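Local structure of cell division control protein 45 cdc45 putative (Entamoeba histolytica, 6CC2) at residues 115-118 against 123-126; 265-270 against 297-302. The protein probably acts in chromosomal DNA replication as the Cdc45 component of the CMG (Cdc45-MCM-GINS) helicase. All coordinates share one frame; numbering follows the deposited sequence.

Contact 1. Residues 115-118 against 123-126; sequences LNVT and GLIT
Leu124 swings CG away from its own carbonyl carbon (chi1 -62°), and the nearly extended second torsion then sends CD1 out from the strand to the helix turn at Asn116 and Val117. Val117 answers with CG2. Its chi1 of 175° puts CG1 opposite the backbone N and brings CG2 round to meet Leu124, although CB of Val117 itself points away from the strand. The two methyls, Val117 CG2 and Leu124 CD1, stand 3.8 Å apart, and the two side chains cross at about a right angle. The same CD1 of Leu124 also lies 3.9 Å from the carbonyl O of Asn116 and 4.0 Å from Asn116 CB. One methyl thus rests on the backbone and side chains of a single helical turn. The backbones stay apart, with Val117 CA 7.3 Å from Leu124 CA, and no hydrogen bond joins the segments. The helix, 114-118, is short and leads through a brief connection to strand 122-125. That strand belongs to the parallel sheet of the N-terminal region, between strands 2-3 and 102-106. This region is consistent with the DHH-like fold of the Cdc45 family. Phe112 touches both Val117 and Leu124, and Ile2 and Ile105 from the neighbouring strands also pack on Leu124. The polar end of Asn116 is used away from Leu124: OD1 accepts a hydrogen bond from the backbone N of Val91, at the start of helix 91-95, while ND2 makes weak bonds to carbonyls that include Gly87 O and Ile89 O.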
# COMPACT_ATOMS: atom_id res chain seq x y z
N LEU A 115 5.94 -25.71 4.75
CA LEU A 115 4.99 -26.55 5.49
C LEU A 115 3.55 -26.19 5.14
O LEU A 115 2.67 -27.06 5.18
CB LEU A 115 5.24 -26.44 6.99
CG LEU A 115 6.59 -26.95 7.46
CD1 LEU A 115 6.75 -26.71 8.96
CD2 LEU A 115 6.78 -28.42 7.15
N ASN A 116 3.31 -24.93 4.75
CA ASN A 116 2.02 -24.57 4.16
C ASN A 116 1.78 -25.33 2.86
O ASN A 116 0.67 -25.78 2.59
CB ASN A 116 1.96 -23.07 3.89
CG ASN A 116 1.76 -22.22 5.17
OD1 ASN A 116 1.74 -22.73 6.29
ND2 ASN A 116 1.63 -20.93 4.98
N VAL A 117 2.83 -25.47 2.05
CA VAL A 117 2.68 -26.12 0.75
C VAL A 117 2.37 -27.60 0.92
O VAL A 117 1.56 -28.16 0.18
CB VAL A 117 3.95 -25.91 -0.10
CG1 VAL A 117 3.85 -26.68 -1.40
CG2 VAL A 117 4.17 -24.44 -0.38
N THR A 118 3.03 -28.26 1.87
CA THR A 118 2.85 -29.70 2.02
C THR A 118 1.63 -30.08 2.85
O THR A 118 1.25 -31.25 2.86
CB THR A 118 4.11 -30.33 2.64
OG1 THR A 118 4.35 -29.76 3.92
CG2 THR A 118 5.31 -30.10 1.75
N GLY A 123 -5.12 -24.36 1.97
CA GLY A 123 -5.32 -24.12 0.56
C GLY A 123 -4.70 -22.81 0.10
O GLY A 123 -5.29 -21.74 0.28
N LEU A 124 -3.50 -22.89 -0.48
CA LEU A 124 -2.82 -21.73 -1.04
C LEU A 124 -3.33 -21.48 -2.46
O LEU A 124 -3.01 -22.23 -3.38
CB LEU A 124 -1.31 -21.96 -1.05
CG LEU A 124 -0.61 -22.15 0.28
CD1 LEU A 124 0.74 -22.83 0.08
CD2 LEU A 124 -0.42 -20.79 0.97
N ILE A 125 -4.11 -20.44 -2.63
CA ILE A 125 -4.80 -20.20 -3.90
C ILE A 125 -3.90 -19.41 -4.83
O ILE A 125 -3.36 -18.35 -4.47
CB ILE A 125 -6.14 -19.49 -3.69
CG1 ILE A 125 -7.05 -20.34 -2.83
CG2 ILE A 125 -6.80 -19.18 -5.03
CD1 ILE A 125 -8.34 -19.64 -2.43
N THR A 126 -3.71 -19.93 -6.05
CA THR A 126 -3.02 -19.23 -7.12
C THR A 126 -3.91 -19.26 -8.35
O THR A 126 -4.81 -20.10 -8.47
CB THR A 126 -1.67 -19.88 -7.46
OG1 THR A 126 -1.91 -21.09 -8.17
CG2 THR A 126 -0.88 -20.19 -6.20

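Contact 2. Residues 265-270 against 297-302; sequences WTLYDS and ADMGIP
Leu267 meets Ile301 and Met299 through methyl groups alone. Its CD2 lies 3.8 Å from Ile301 CD1, and the two side chains reach toward each other tip to tip. The second apolar contact is longer, 4.2 Å from Leu267 CD2 to CE of Met299, which is a selenomethionine here. The bend at its third torsion (chi3 -62°) turns CE back from the selenium toward the leucine. All three side chains are buried. Phe321 of helix 315-331 touches both Leu267 and Ile301, while Lys324 and Tyr328 of the same helix touch Met299. The contact thus lies within a helical part of the Cdc45 chain, where the start of helix 267-273 faces the turn that follows helix 288-298.

Hydrogen bonds act within each segment and shape its backbone. Thr266 is the N-cap of helix 267-273. Its OG1 accepts from Asp269 N at 3.1 Å, with a nearly straight N-H...O angle of 165°. The first helical residue, Leu267, follows directly. In segment 297-302, Gly300 is the first residue to leave helical geometry after helix 288-298, in a Schellman motif. Its positive phi (75°) turns the chain, and Gly300 N bonds to Ala297 O at 2.9 Å. Met299 and Ile301 flank the glycine, and CB of each points toward segment 265-270. Tyr268 adds a link between helices 267-273 and 288-298, since its OH is hydrogen-bonded to Asp293 OD1.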
# COMPACT_ATOMS: atom_id res chain seq x y z
N TRP A 265 -5.16 17.94 -8.44
CA TRP A 265 -4.24 18.78 -7.68
C TRP A 265 -3.83 19.93 -8.58
O TRP A 265 -4.65 20.45 -9.37
CB TRP A 265 -3.05 17.96 -7.21
CG TRP A 265 -2.36 18.41 -5.98
CD1 TRP A 265 -2.52 19.58 -5.32
CD2 TRP A 265 -1.39 17.65 -5.23
NE1 TRP A 265 -1.71 19.62 -4.20
CE2 TRP A 265 -1.00 18.45 -4.14
CE3 TRP A 265 -0.83 16.39 -5.39
CZ2 TRP A 265 -0.07 18.01 -3.20
CZ3 TRP A 265 0.09 15.97 -4.46
CH2 TRP A 265 0.46 16.77 -3.38
N THR A 266 -2.57 20.36 -8.46
CA THR A 266 -1.96 21.37 -9.31
C THR A 266 -0.68 20.79 -9.89
O THR A 266 -0.06 19.91 -9.30
CB THR A 266 -1.61 22.66 -8.57
OG1 THR A 266 -0.52 22.43 -7.66
CG2 THR A 266 -2.81 23.22 -7.79
N LEU A 267 -0.26 21.31 -11.05
CA LEU A 267 1.01 20.86 -11.62
C LEU A 267 2.15 21.08 -10.65
O LEU A 267 2.98 20.19 -10.42
CB LEU A 267 1.28 21.59 -12.93
CG LEU A 267 2.69 21.41 -13.50
CD1 LEU A 267 3.00 19.94 -13.75
CD2 LEU A 267 2.87 22.24 -14.78
N TYR A 268 2.19 22.27 -10.04
CA TYR A 268 3.29 22.65 -9.16
C TYR A 268 3.45 21.67 -8.02
O TYR A 268 4.54 21.16 -7.77
CB TYR A 268 3.02 24.06 -8.64
CG TYR A 268 4.15 24.69 -7.87
CD1 TYR A 268 5.14 25.43 -8.51
CD2 TYR A 268 4.20 24.59 -6.50
CE1 TYR A 268 6.16 26.03 -7.82
CE2 TYR A 268 5.23 25.19 -5.78
CZ TYR A 268 6.21 25.90 -6.44
OH TYR A 268 7.22 26.49 -5.74
N ASP A 269 2.36 21.40 -7.29
CA ASP A 269 2.46 20.58 -6.10
C ASP A 269 2.45 19.09 -6.42
O ASP A 269 3.10 18.32 -5.72
CB ASP A 269 1.32 20.93 -5.16
CG ASP A 269 1.70 22.10 -4.25
OD1 ASP A 269 2.87 22.15 -3.83
OD2 ASP A 269 0.85 22.96 -3.99
N SER A 270 1.77 18.67 -7.49
CA SER A 270 1.83 17.26 -7.85
C SER A 270 3.26 16.87 -8.21
O SER A 270 3.78 15.85 -7.76
CB SER A 270 0.87 16.97 -9.00
OG SER A 270 0.96 15.60 -9.39
N ALA A 297 10.02 27.60 -14.58
CA ALA A 297 10.28 28.66 -15.55
C ALA A 297 10.92 28.10 -16.82
O ALA A 297 10.64 28.60 -17.92
CB ALA A 297 11.17 29.73 -14.92
N ASP A 298 11.77 27.09 -16.69
CA ASP A 298 12.37 26.46 -17.85
C ASP A 298 11.33 25.86 -18.78
O ASP A 298 11.57 25.74 -19.99
CB ASP A 298 13.35 25.36 -17.41
CG ASP A 298 14.22 24.87 -18.55
OD1 ASP A 298 15.28 25.49 -18.80
OD2 ASP A 298 13.86 23.86 -19.20
N MSE A 299 10.18 25.44 -18.24
CA MSE A 299 9.12 24.88 -19.06
C MSE A 299 8.32 25.97 -19.77
O MSE A 299 7.49 25.68 -20.64
CB MSE A 299 8.18 24.02 -18.21
CG MSE A 299 8.87 22.82 -17.62
SE MSE A 299 7.58 21.63 -16.76
CE MSE A 299 6.94 22.81 -15.42
N GLY A 300 8.58 27.22 -19.40
CA GLY A 300 7.83 28.34 -19.93
C GLY A 300 6.44 28.48 -19.36
O GLY A 300 5.57 29.06 -20.02
N ILE A 301 6.21 27.97 -18.16
CA ILE A 301 4.90 28.03 -17.52
C ILE A 301 4.97 29.01 -16.36
O ILE A 301 5.76 28.80 -15.43
CB ILE A 301 4.46 26.64 -17.03
CG1 ILE A 301 4.40 25.66 -18.21
CG2 ILE A 301 3.12 26.72 -16.32
CD1 ILE A 301 4.19 24.21 -17.80
N PRO A 302 4.16 30.06 -16.34
CA PRO A 302 4.17 30.96 -15.18
C PRO A 302 3.61 30.27 -13.94
O PRO A 302 2.82 29.34 -14.01
CB PRO A 302 3.28 32.14 -15.62
CG PRO A 302 2.41 31.58 -16.69
CD PRO A 302 3.22 30.49 -17.39

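How the contacts relate
From the N terminus, the chain lays down five strands of the parallel sheet before helix 114-118, and strand 122-125 then enters between strands 2-3 and 102-106. Contact 1 closes a short loop of four residues, bringing the helix against the strand that follows it. The chain continues through an unmodelled stretch and several helices before contact 2 closes a wider loop of 26 residues, most of them helical. The two loops follow in series and neither nest nor cross. Contact 1 ties a helix to the parallel sheet, whereas contact 2 joins the start of helix 267-273 to the turn after helix 288-298. They lie on opposite sides of the chain's centre, their own centres 50 Å apart.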